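Thiamine phosphate pyrophosphorylase (Bacteroides thetaiotaomicron VPI-5482, PDB 3CEU) probably catalyses the joining of the pyrimidine and thiazole halves of thiamine into thiamine phosphate, using a TIM-barrel fold. Local coordinates at residues 62-65 and 66-70; 82-85 and 86-89; 185-188 and 189-193; 192-195 and 196-200. All blocks are in the same frame, centred on the assembly; numbering follows the deposited sequence.

Interaction 1. Residues 62-65 and 66-70; sequences HFYL and KEEFN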
loop_
_atom_site.group_PDB
_atom_site.type_symbol
_atom_site.label_atom_id
_atom_site.label_comp_id
_atom_site.label_asym_id
_atom_site.label_seq_id
_atom_site.Cartn_x
_atom_site.Cartn_y
_atom_site.Cartn_z
ATOM N N HIS A 62 -11.170 -4.703 -10.835
ATOM C CA HIS A 62 -10.960 -4.996 -12.248
ATOM C C HIS A 62 -9.578 -5.575 -12.480
ATOM O O HIS A 62 -8.681 -4.917 -13.027
ATOM C CB HIS A 62 -11.136 -3.717 -13.052
ATOM C CG HIS A 62 -12.425 -3.020 -12.765
ATOM N ND1 HIS A 62 -13.648 -3.647 -12.876
ATOM C CD2 HIS A 62 -12.685 -1.759 -12.345
ATOM C CE1 HIS A 62 -14.605 -2.803 -12.536
ATOM N NE2 HIS A 62 -14.047 -1.650 -12.209
ATOM N N PHE A 63 -9.425 -6.818 -12.057
ATOM C CA PHE A 63 -8.170 -7.528 -12.176
ATOM C C PHE A 63 -7.680 -7.658 -13.617
ATOM O O PHE A 63 -6.492 -7.858 -13.852
ATOM C CB PHE A 63 -8.310 -8.905 -11.510
ATOM C CG PHE A 63 -8.469 -8.847 -10.001
ATOM C CD1 PHE A 63 -9.048 -9.907 -9.311
ATOM C CD2 PHE A 63 -8.000 -7.758 -9.271
ATOM C CE1 PHE A 63 -9.149 -9.897 -7.921
ATOM C CE2 PHE A 63 -8.096 -7.735 -7.874
ATOM C CZ PHE A 63 -8.675 -8.808 -7.196
ATOM N N TYR A 64 -8.576 -7.515 -14.587
ATOM C CA TYR A 64 -8.150 -7.640 -15.973
ATOM C C TYR A 64 -7.163 -6.521 -16.324
ATOM O O TYR A 64 -6.373 -6.651 -17.259
ATOM C CB TYR A 64 -9.346 -7.576 -16.917
ATOM C CG TYR A 64 -9.769 -6.167 -17.261
ATOM C CD1 TYR A 64 -10.566 -5.418 -16.392
ATOM C CD2 TYR A 64 -9.349 -5.571 -18.450
ATOM C CE1 TYR A 64 -10.930 -4.108 -16.700
ATOM C CE2 TYR A 64 -9.707 -4.272 -18.764
ATOM C CZ TYR A 64 -10.493 -3.549 -17.889
ATOM O OH TYR A 64 -10.833 -2.264 -18.214
ATOM N N LEU A 65 -7.214 -5.417 -15.578
ATOM C CA LEU A 65 -6.315 -4.291 -15.814
ATOM C C LEU A 65 -4.869 -4.680 -15.551
ATOM O O LEU A 65 -3.940 -4.022 -16.032
ATOM C CB LEU A 65 -6.673 -3.117 -14.907
ATOM C CG LEU A 65 -8.032 -2.466 -15.162
ATOM C CD1 LEU A 65 -8.338 -1.490 -14.035
ATOM C CD2 LEU A 65 -8.030 -1.763 -16.511
ATOM N N LYS A 66 -4.677 -5.752 -14.788
ATOM C CA LYS A 66 -3.337 -6.214 -14.454
ATOM C C LYS A 66 -2.493 -6.469 -15.703
ATOM O O LYS A 66 -1.375 -5.966 -15.802
ATOM C CB LYS A 66 -3.422 -7.480 -13.598
ATOM C CG LYS A 66 -2.114 -7.885 -12.929
ATOM C CD LYS A 66 -1.178 -8.645 -13.862
ATOM C CE LYS A 66 0.025 -9.199 -13.088
ATOM N NZ LYS A 66 1.009 -9.908 -13.962
ATOM N N GLU A 67 -3.029 -7.240 -16.650
ATOM C CA GLU A 67 -2.309 -7.555 -17.893
ATOM C C GLU A 67 -2.543 -6.468 -18.941
ATOM O O GLU A 67 -1.713 -6.228 -19.819
ATOM C CB GLU A 67 -2.774 -8.904 -18.461
ATOM C CG GLU A 67 -2.634 -10.094 -17.519
ATOM C CD GLU A 67 -1.188 -10.478 -17.258
ATOM O OE1 GLU A 67 -0.958 -11.516 -16.607
ATOM O OE2 GLU A 67 -0.282 -9.742 -17.703
ATOM N N GLU A 68 -3.691 -5.817 -18.841
ATOM C CA GLU A 68 -4.042 -4.752 -19.766
ATOM C C GLU A 68 -3.026 -3.593 -19.697
ATOM O O GLU A 68 -2.524 -3.149 -20.734
ATOM C CB GLU A 68 -5.447 -4.242 -19.445
ATOM C CG GLU A 68 -6.036 -3.341 -20.502
ATOM C CD GLU A 68 -6.373 -4.081 -21.774
ATOM O OE1 GLU A 68 -6.968 -3.458 -22.678
ATOM O OE2 GLU A 68 -6.050 -5.285 -21.877
ATOM N N PHE A 69 -2.712 -3.125 -18.485
ATOM C CA PHE A 69 -1.777 -2.013 -18.305
ATOM C C PHE A 69 -0.413 -2.377 -17.741
ATOM O O PHE A 69 0.350 -1.502 -17.321
ATOM C CB PHE A 69 -2.411 -0.938 -17.427
ATOM C CG PHE A 69 -3.536 -0.221 -18.090
ATOM C CD1 PHE A 69 -4.796 -0.802 -18.169
ATOM C CD2 PHE A 69 -3.323 1.025 -18.686
ATOM C CE1 PHE A 69 -5.842 -0.157 -18.837
ATOM C CE2 PHE A 69 -4.351 1.683 -19.356
ATOM C CZ PHE A 69 -5.622 1.089 -19.434
ATOM N N ASN A 70 -0.112 -3.671 -17.756
ATOM C CA ASN A 70 1.150 -4.216 -17.261
ATOM C C ASN A 70 1.394 -3.877 -15.792
ATOM O O ASN A 70 2.511 -3.533 -15.393
ATOM C CB ASN A 70 2.325 -3.723 -18.106
ATOM C CG ASN A 70 3.608 -4.459 -17.780
ATOM O OD1 ASN A 70 3.642 -5.692 -17.807
ATOM N ND2 ASN A 70 4.671 -3.715 -17.476
#

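Interaction 2. Residues 82-85 and 86-89; sequences SEPH and DYAG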
loop_
_atom_site.group_PDB
_atom_site.type_symbol
_atom_site.label_atom_id
_atom_site.label_comp_id
_atom_site.label_asym_id
_atom_site.label_seq_id
_atom_site.Cartn_x
_atom_site.Cartn_y
_atom_site.Cartn_z
ATOM N N SER A 82 -11.224 -13.404 -5.575
ATOM C CA SER A 82 -10.456 -14.411 -6.280
ATOM C C SER A 82 -9.770 -13.934 -7.534
ATOM O O SER A 82 -10.289 -13.100 -8.271
ATOM C CB SER A 82 -11.359 -15.605 -6.587
ATOM O OG SER A 82 -12.656 -15.165 -6.955
ATOM N N GLU A 83 -8.586 -14.475 -7.770
ATOM C CA GLU A 83 -7.829 -14.095 -8.947
ATOM C C GLU A 83 -8.537 -14.597 -10.195
ATOM O O GLU A 83 -9.387 -15.476 -10.124
ATOM C CB GLU A 83 -6.397 -14.652 -8.864
ATOM C CG GLU A 83 -6.320 -16.154 -8.641
ATOM C CD GLU A 83 -4.935 -16.615 -8.203
ATOM O OE1 GLU A 83 -4.757 -17.833 -7.987
ATOM O OE2 GLU A 83 -4.028 -15.763 -8.069
ATOM N N PRO A 84 -8.229 -14.004 -11.351
ATOM C CA PRO A 84 -8.875 -14.452 -12.585
ATOM C C PRO A 84 -8.460 -15.888 -12.914
ATOM O O PRO A 84 -7.377 -16.333 -12.510
ATOM C CB PRO A 84 -8.399 -13.428 -13.616
ATOM C CG PRO A 84 -7.082 -12.975 -13.068
ATOM C CD PRO A 84 -7.368 -12.837 -11.593
ATOM N N HIS A 85 -9.334 -16.595 -13.636
ATOM C CA HIS A 85 -9.129 -17.997 -14.026
ATOM C C HIS A 85 -7.688 -18.476 -13.934
ATOM O O HIS A 85 -7.292 -19.068 -12.932
ATOM C CB HIS A 85 -9.659 -18.250 -15.447
ATOM C CG HIS A 85 -11.047 -18.824 -15.490
ATOM N ND1 HIS A 85 -11.661 -19.197 -16.669
ATOM C CD2 HIS A 85 -11.940 -19.087 -14.504
ATOM C CE1 HIS A 85 -12.869 -19.666 -16.407
ATOM N NE2 HIS A 85 -13.064 -19.609 -15.101
ATOM N N ASP A 86 -6.896 -18.224 -14.966
ATOM C CA ASP A 86 -5.515 -18.672 -14.938
ATOM C C ASP A 86 -4.514 -17.551 -14.740
ATOM O O ASP A 86 -3.533 -17.430 -15.475
ATOM C CB ASP A 86 -5.206 -19.453 -16.208
ATOM C CG ASP A 86 -5.664 -20.889 -16.116
ATOM O OD1 ASP A 86 -5.053 -21.643 -15.323
ATOM O OD2 ASP A 86 -6.634 -21.257 -16.819
ATOM N N TYR A 87 -4.775 -16.740 -13.723
ATOM C CA TYR A 87 -3.921 -15.615 -13.381
ATOM C C TYR A 87 -2.495 -16.053 -13.099
ATOM O O TYR A 87 -2.254 -17.106 -12.513
ATOM C CB TYR A 87 -4.455 -14.905 -12.138
ATOM C CG TYR A 87 -3.590 -13.750 -11.687
ATOM C CD1 TYR A 87 -3.550 -12.559 -12.418
ATOM C CD2 TYR A 87 -2.810 -13.843 -10.530
ATOM C CE1 TYR A 87 -2.754 -11.489 -12.006
ATOM C CE2 TYR A 87 -2.010 -12.779 -10.113
ATOM C CZ TYR A 87 -1.989 -11.610 -10.854
ATOM O OH TYR A 87 -1.200 -10.559 -10.454
ATOM N N ALA A 88 -1.550 -15.218 -13.500
ATOM C CA ALA A 88 -0.140 -15.494 -13.283
ATOM C C ALA A 88 0.527 -14.165 -12.985
ATOM O O ALA A 88 0.690 -13.332 -13.875
ATOM C CB ALA A 88 0.473 -16.124 -14.530
ATOM N N GLY A 89 0.897 -13.960 -11.729
ATOM C CA GLY A 89 1.531 -12.712 -11.365
ATOM C C GLY A 89 1.505 -12.474 -9.871
ATOM O O GLY A 89 1.156 -13.358 -9.091
#

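Interaction 3. Residues 185-188 and 189-193; sequences QNYL and AVIEH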
loop_
_atom_site.group_PDB
_atom_site.type_symbol
_atom_site.label_atom_id
_atom_site.label_comp_id
_atom_site.label_asym_id
_atom_site.label_seq_id
_atom_site.Cartn_x
_atom_site.Cartn_y
_atom_site.Cartn_z
ATOM N N GLN A 185 -3.674 25.274 -3.297
ATOM C CA GLN A 185 -3.228 25.755 -4.592
ATOM C C GLN A 185 -2.227 24.787 -5.211
ATOM O O GLN A 185 -1.816 24.946 -6.364
ATOM C CB GLN A 185 -2.577 27.127 -4.453
ATOM C CG GLN A 185 -3.043 28.115 -5.494
ATOM C CD GLN A 185 -4.339 28.784 -5.104
ATOM O OE1 GLN A 185 -4.385 29.513 -4.114
ATOM N NE2 GLN A 185 -5.403 28.536 -5.868
ATOM N N ASN A 186 -1.818 23.794 -4.434
ATOM C CA ASN A 186 -0.883 22.803 -4.926
ATOM C C ASN A 186 -0.840 21.601 -3.998
ATOM O O ASN A 186 -1.514 21.581 -2.965
ATOM C CB ASN A 186 0.511 23.417 -5.102
ATOM C CG ASN A 186 1.130 23.871 -3.796
ATOM O OD1 ASN A 186 1.507 23.050 -2.955
ATOM N ND2 ASN A 186 1.243 25.189 -3.621
ATOM N N TYR A 187 -0.071 20.588 -4.382
ATOM C CA TYR A 187 0.037 19.378 -3.586
ATOM C C TYR A 187 1.434 19.147 -3.015
ATOM O O TYR A 187 1.866 18.009 -2.807
ATOM C CB TYR A 187 -0.412 18.165 -4.407
ATOM C CG TYR A 187 0.153 18.086 -5.806
ATOM C CD1 TYR A 187 -0.519 18.657 -6.885
ATOM C CD2 TYR A 187 1.354 17.425 -6.051
ATOM C CE1 TYR A 187 -0.010 18.569 -8.179
ATOM C CE2 TYR A 187 1.876 17.328 -7.340
ATOM C CZ TYR A 187 1.191 17.901 -8.400
ATOM O OH TYR A 187 1.709 17.797 -9.677
ATOM N N LEU A 188 2.128 20.246 -2.750
ATOM C CA LEU A 188 3.470 20.207 -2.182
ATOM C C LEU A 188 3.467 19.483 -0.832
ATOM O O LEU A 188 4.305 18.612 -0.582
ATOM C CB LEU A 188 3.993 21.640 -2.010
ATOM C CG LEU A 188 5.136 22.048 -2.941
ATOM C CD1 LEU A 188 5.322 23.564 -2.941
ATOM C CD2 LEU A 188 6.408 21.353 -2.488
ATOM N N ALA A 189 2.522 19.850 0.034
ATOM C CA ALA A 189 2.410 19.240 1.359
ATOM C C ALA A 189 2.354 17.715 1.282
ATOM O O ALA A 189 2.883 17.019 2.148
ATOM C CB ALA A 189 1.166 19.770 2.090
ATOM N N VAL A 190 1.705 17.186 0.256
ATOM C CA VAL A 190 1.633 15.746 0.127
ATOM C C VAL A 190 3.000 15.193 -0.253
ATOM O O VAL A 190 3.483 14.254 0.373
ATOM C CB VAL A 190 0.574 15.333 -0.912
ATOM C CG1 VAL A 190 0.712 13.842 -1.252
ATOM C CG2 VAL A 190 -0.817 15.599 -0.345
ATOM N N ILE A 191 3.632 15.782 -1.261
ATOM C CA ILE A 191 4.941 15.305 -1.686
ATOM C C ILE A 191 5.993 15.501 -0.600
ATOM O O ILE A 191 6.825 14.626 -0.376
ATOM C CB ILE A 191 5.422 16.018 -2.967
ATOM C CG1 ILE A 191 4.297 16.054 -4.007
ATOM C CG2 ILE A 191 6.650 15.293 -3.544
ATOM C CD1 ILE A 191 3.719 14.686 -4.328
ATOM N N GLU A 192 5.961 16.639 0.081
ATOM C CA GLU A 192 6.934 16.886 1.130
ATOM C C GLU A 192 6.751 15.912 2.279
ATOM O O GLU A 192 7.724 15.423 2.862
ATOM C CB GLU A 192 6.837 18.336 1.627
ATOM C CG GLU A 192 7.117 19.356 0.530
ATOM C CD GLU A 192 7.160 20.783 1.038
ATOM O OE1 GLU A 192 8.205 21.201 1.573
ATOM O OE2 GLU A 192 6.143 21.494 0.907
ATOM N N HIS A 193 5.500 15.612 2.600
ATOM C CA HIS A 193 5.218 14.692 3.698
ATOM C C HIS A 193 5.607 13.254 3.328
ATOM O O HIS A 193 5.961 12.461 4.205
ATOM C CB HIS A 193 3.741 14.764 4.071
ATOM C CG HIS A 193 3.385 13.953 5.272
ATOM N ND1 HIS A 193 3.849 14.254 6.535
ATOM C CD2 HIS A 193 2.656 12.820 5.392
ATOM C CE1 HIS A 193 3.422 13.333 7.382
ATOM N NE2 HIS A 193 2.699 12.454 6.714
#

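Interaction 4. Residues 192-195 and 196-200; sequences EHFK and KLKKL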
loop_
_atom_site.group_PDB
_atom_site.type_symbol
_atom_site.label_atom_id
_atom_site.label_comp_id
_atom_site.label_asym_id
_atom_site.label_seq_id
_atom_site.Cartn_x
_atom_site.Cartn_y
_atom_site.Cartn_z
ATOM N N GLU A 192 5.961 16.639 0.081
ATOM C CA GLU A 192 6.934 16.886 1.130
ATOM C C GLU A 192 6.751 15.912 2.279
ATOM O O GLU A 192 7.724 15.423 2.862
ATOM C CB GLU A 192 6.837 18.336 1.627
ATOM C CG GLU A 192 7.117 19.356 0.530
ATOM C CD GLU A 192 7.160 20.783 1.038
ATOM O OE1 GLU A 192 8.205 21.201 1.573
ATOM O OE2 GLU A 192 6.143 21.494 0.907
ATOM N N HIS A 193 5.500 15.612 2.600
ATOM C CA HIS A 193 5.218 14.692 3.698
ATOM C C HIS A 193 5.607 13.254 3.328
ATOM O O HIS A 193 5.961 12.461 4.205
ATOM C CB HIS A 193 3.741 14.764 4.071
ATOM C CG HIS A 193 3.385 13.953 5.272
ATOM N ND1 HIS A 193 3.849 14.254 6.535
ATOM C CD2 HIS A 193 2.656 12.820 5.392
ATOM C CE1 HIS A 193 3.422 13.333 7.382
ATOM N NE2 HIS A 193 2.699 12.454 6.714
ATOM N N PHE A 194 5.556 12.920 2.036
ATOM C CA PHE A 194 5.931 11.576 1.588
ATOM C C PHE A 194 7.440 11.385 1.758
ATOM O O PHE A 194 7.891 10.356 2.267
ATOM C CB PHE A 194 5.548 11.354 0.118
ATOM C CG PHE A 194 6.138 10.094 -0.476
ATOM C CD1 PHE A 194 7.255 10.155 -1.302
ATOM C CD2 PHE A 194 5.613 8.844 -0.158
ATOM C CE1 PHE A 194 7.852 8.981 -1.799
ATOM C CE2 PHE A 194 6.200 7.663 -0.647
ATOM C CZ PHE A 194 7.319 7.732 -1.466
ATOM N N LYS A 195 8.207 12.389 1.331
ATOM C CA LYS A 195 9.656 12.346 1.440
ATOM C C LYS A 195 10.048 12.182 2.902
ATOM O O LYS A 195 11.009 11.469 3.228
ATOM C CB LYS A 195 10.290 13.629 0.901
ATOM C CG LYS A 195 10.160 13.842 -0.596
ATOM C CD LYS A 195 11.030 15.014 -1.020
ATOM C CE LYS A 195 10.984 15.244 -2.511
ATOM N NZ LYS A 195 12.007 16.252 -2.932
ATOM N N LYS A 196 9.313 12.848 3.788
ATOM C CA LYS A 196 9.610 12.734 5.208
ATOM C C LYS A 196 9.406 11.271 5.631
ATOM O O LYS A 196 10.300 10.673 6.219
ATOM C CB LYS A 196 8.704 13.668 6.019
ATOM C CG LYS A 196 8.885 13.551 7.528
ATOM C CD LYS A 196 7.765 14.258 8.300
ATOM C CE LYS A 196 7.937 15.775 8.309
ATOM N NZ LYS A 196 6.922 16.462 9.165
ATOM N N LEU A 197 8.255 10.687 5.302
ATOM C CA LEU A 197 7.986 9.310 5.681
ATOM C C LEU A 197 8.982 8.339 5.045
ATOM O O LEU A 197 9.364 7.341 5.656
ATOM C CB LEU A 197 6.558 8.912 5.294
ATOM C CG LEU A 197 5.409 9.766 5.865
ATOM C CD1 LEU A 197 4.062 9.259 5.328
ATOM C CD2 LEU A 197 5.413 9.705 7.396
ATOM N N LYS A 198 9.409 8.629 3.823
ATOM C CA LYS A 198 10.348 7.747 3.147
ATOM C C LYS A 198 11.735 7.845 3.769
ATOM O O LYS A 198 12.518 6.897 3.717
ATOM C CB LYS A 198 10.436 8.097 1.667
ATOM C CG LYS A 198 11.076 7.015 0.845
ATOM C CD LYS A 198 11.569 7.566 -0.466
ATOM C CE LYS A 198 12.318 6.501 -1.240
ATOM N NZ LYS A 198 13.204 7.124 -2.262
ATOM N N LYS A 199 12.045 9.000 4.346
ATOM C CA LYS A 199 13.339 9.172 4.975
ATOM C C LYS A 199 13.372 8.373 6.273
ATOM O O LYS A 199 14.415 7.849 6.650
ATOM C CB LYS A 199 13.623 10.647 5.260
ATOM C CG LYS A 199 14.997 10.872 5.876
ATOM C CD LYS A 199 15.160 12.283 6.400
ATOM C CE LYS A 199 16.490 12.461 7.114
ATOM N NZ LYS A 199 16.561 13.795 7.772
ATOM N N LEU A 200 12.237 8.279 6.957
ATOM C CA LEU A 200 12.176 7.514 8.201
ATOM C C LEU A 200 12.195 6.020 7.891
ATOM O O LEU A 200 12.811 5.242 8.615
ATOM C CB LEU A 200 10.904 7.848 8.993
ATOM C CG LEU A 200 10.752 9.236 9.635
ATOM C CD1 LEU A 200 9.379 9.327 10.279
ATOM C CD2 LEU A 200 11.834 9.474 10.684
#

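Interaction 1. Residues 62-65 and 66-70
Leu65 and Phe69 meet across a single helical turn, in a worked example of how a TIM-barrel protein passes from a loop into one of its outer helices. The chain leaves strand 57-59, makes a type I beta turn from His62 to Leu65, and runs straight into the short helix 65-68.

Backbone hydrogen bonds carry the change of conformation. The turn is closed by Leu65 N on His62 O, and the next amide, Lys66 N, reaches Phe63 O at 2.9 Å from well above the carbonyl plane. Tyr64 O accepts Glu68 N at 3.2 Å and, weakly, Glu67 N. The last bond is nearly straight at its hydrogen (169°): Phe69 N to Leu65 O, 2.9 Å, just where Phe69 drops out of helical angles.

Among the charged groups, Lys66 NZ and Glu67 OE1 form a long ion pair at 3.7 Å, and the same ammonium is weakly bonded to Ala88 O in the next loop.

The apolar contacts lie on two sides of the turn. Tyr64 CE2 and Glu68 CG touch loosely at 4.2 Å, with ring and carboxylate planes 51° apart, and Glu43 of helix 39-48 also touches this tyrosine. Leu65 and Phe69 lie side by side, pointing the same way. Both put CG beside the backbone N (chi1 near -68°), which lines up the pair against helix 39-48, where Leu65 meets Ser42 and Phe69 meets Leu46. Leu65 CD2 lies 3.6 Å from Phe69 CE1.

Interaction 2. Residues 82-85 and 86-89
Pro84 and Tyr87 pack across a beta turn, and the contact between them is close. Pro84 CG lies 3.4 Å from Tyr87 CB and 3.6 Å from Tyr87 CD1, with the pyrrolidine CD also against the root of the ring. The same two residues also close the turn through the backbone: Tyr87 N donates to Pro84 O at 2.9 Å, from above the carbonyl plane. Tyr87 turns its CG opposite the backbone N (chi1 178°), which carries the ring back over the preceding residues. Glu83 crosses it at about a right angle, and its OE2 comes within 3.4 Å of Tyr87 CD2, a van der Waals contact with the carboxylate tilted 40° to the ring.

The tip of the turn is looser. His85 and Asp86 are exposed, and their ionisable groups keep apart, ND1 of His85 being 5.4 Å from OD2 of Asp86. Gly89 N lies over one face of the Tyr87 ring, offset toward the rim, and the hydroxyl is hydrogen-bonded to His90 O. The turn thus belongs to a helix-free connection between neighbouring barrel strands: Glu83, Pro84 and Tyr87 all lean on Ile74 of strand 73-75, while Tyr87 is tied to the start of strand 90-95.

Interaction 3. Residues 185-188 and 189-193
Tyr187 with Ile191, and Leu188 with Glu192, make local contacts four residues apart round the first turn of helix 188-201, the last helix packed on the outside of the barrel. The entry is an Asx turn. Asn186 OD1 accepts Leu188 N at 2.9 Å, in the carbonyl plane and on a lone pair, so an amide at the start of the helix is satisfied by a side chain. Tyr187, at the N-cap position, contributes its carbonyl instead: Tyr187 O receives Ile191 N at 3.2 Å and, weakly, Val190 N. The following bond, from Glu192 N to Leu188 O, is short at 2.7 Å and arrives almost straight along the line of the carbonyl.

The side chains follow this pitch. Tyr187 has CG lodged between its backbone N and carbonyl carbon (chi1 47°), which stands the ring beside Ile191; there Ile191 CG1 meets the ring edge in plane, 3.8 Å from Tyr187 CD2. On the solvent side, the extended Glu192 chain passes over Leu188 O, its CG only 3.1 Å away, and sets OE2 3.4 Å from Leu188 CD2, an acid oxygen laid against a methyl.

The aromatic and aliphatic pair faces helix 15-24, with Tyr187 on Lys17 and Ile18 and Ile191 on Ala21 and Leu22, while Val190 packs on Lys178 and Phe179 in the loop that follows helix 173-176.

Interaction 4. Residues 192-195 and 196-200
Phe194 O accepts Lys198 N at 2.8 Å, the shortest of four successive i to i+4 bonds that carry helix 188-201 through its middle. Its neighbours are longer: Leu197 N to His193 O at 3.1 Å and Lys196 N to Glu192 O at 3.2 Å, both with the donor tilted out of the carbonyl plane.

Beside the backbone, the clearest side-chain contact is a CH-pi interaction. Leu197 sets its CG over one face of the His193 imidazole, 4.2 Å from the ring centroid and 25° off the normal, and its CD1 lies 3.7 Å from His193 NE2. The histidine reaches that place with CG opposite its backbone N (chi1 -174°), and its NE2 is also hydrogen-bonded to Asp174 OD2, which would fix the ring's rotation. Farther round, Lys198 stretches out past Phe194, its CD 4.2 Å from CE1 of that ring, to a weak bond with Glu25 O.

The buried face of the helix thus lies against several elements at once: Phe194 and Leu197 both touch Leu3 of strand 2-6, Phe194 also meets Leu175 and Leu197 meets Asp174 in helix 173-176, and Leu197 and Leu200 pack on Leu158 of helix 158-163.

The four contacts lie round a closed eight-stranded parallel barrel and form two pairs. Interactions 1 and 2 follow one another along the chain, and both precede 3 and 4, which overlap. Interactions 1 and 2, with centres about 11 Å apart, touch directly: Lys66 CE is 3.2 Å from Tyr87 OH, and Phe63 packs on Ser82. Interactions 3 and 4, also about 11 Å between centres, share Glu192 and His193. Interaction 4 lies across the chain's centre from interactions 1 and 2, with centres about 30 and 34 Å away. One pair thus occupies the loops and short helix after strands 57-59 and 73-75, the other the last helix, 188-201, on the far side of the barrel.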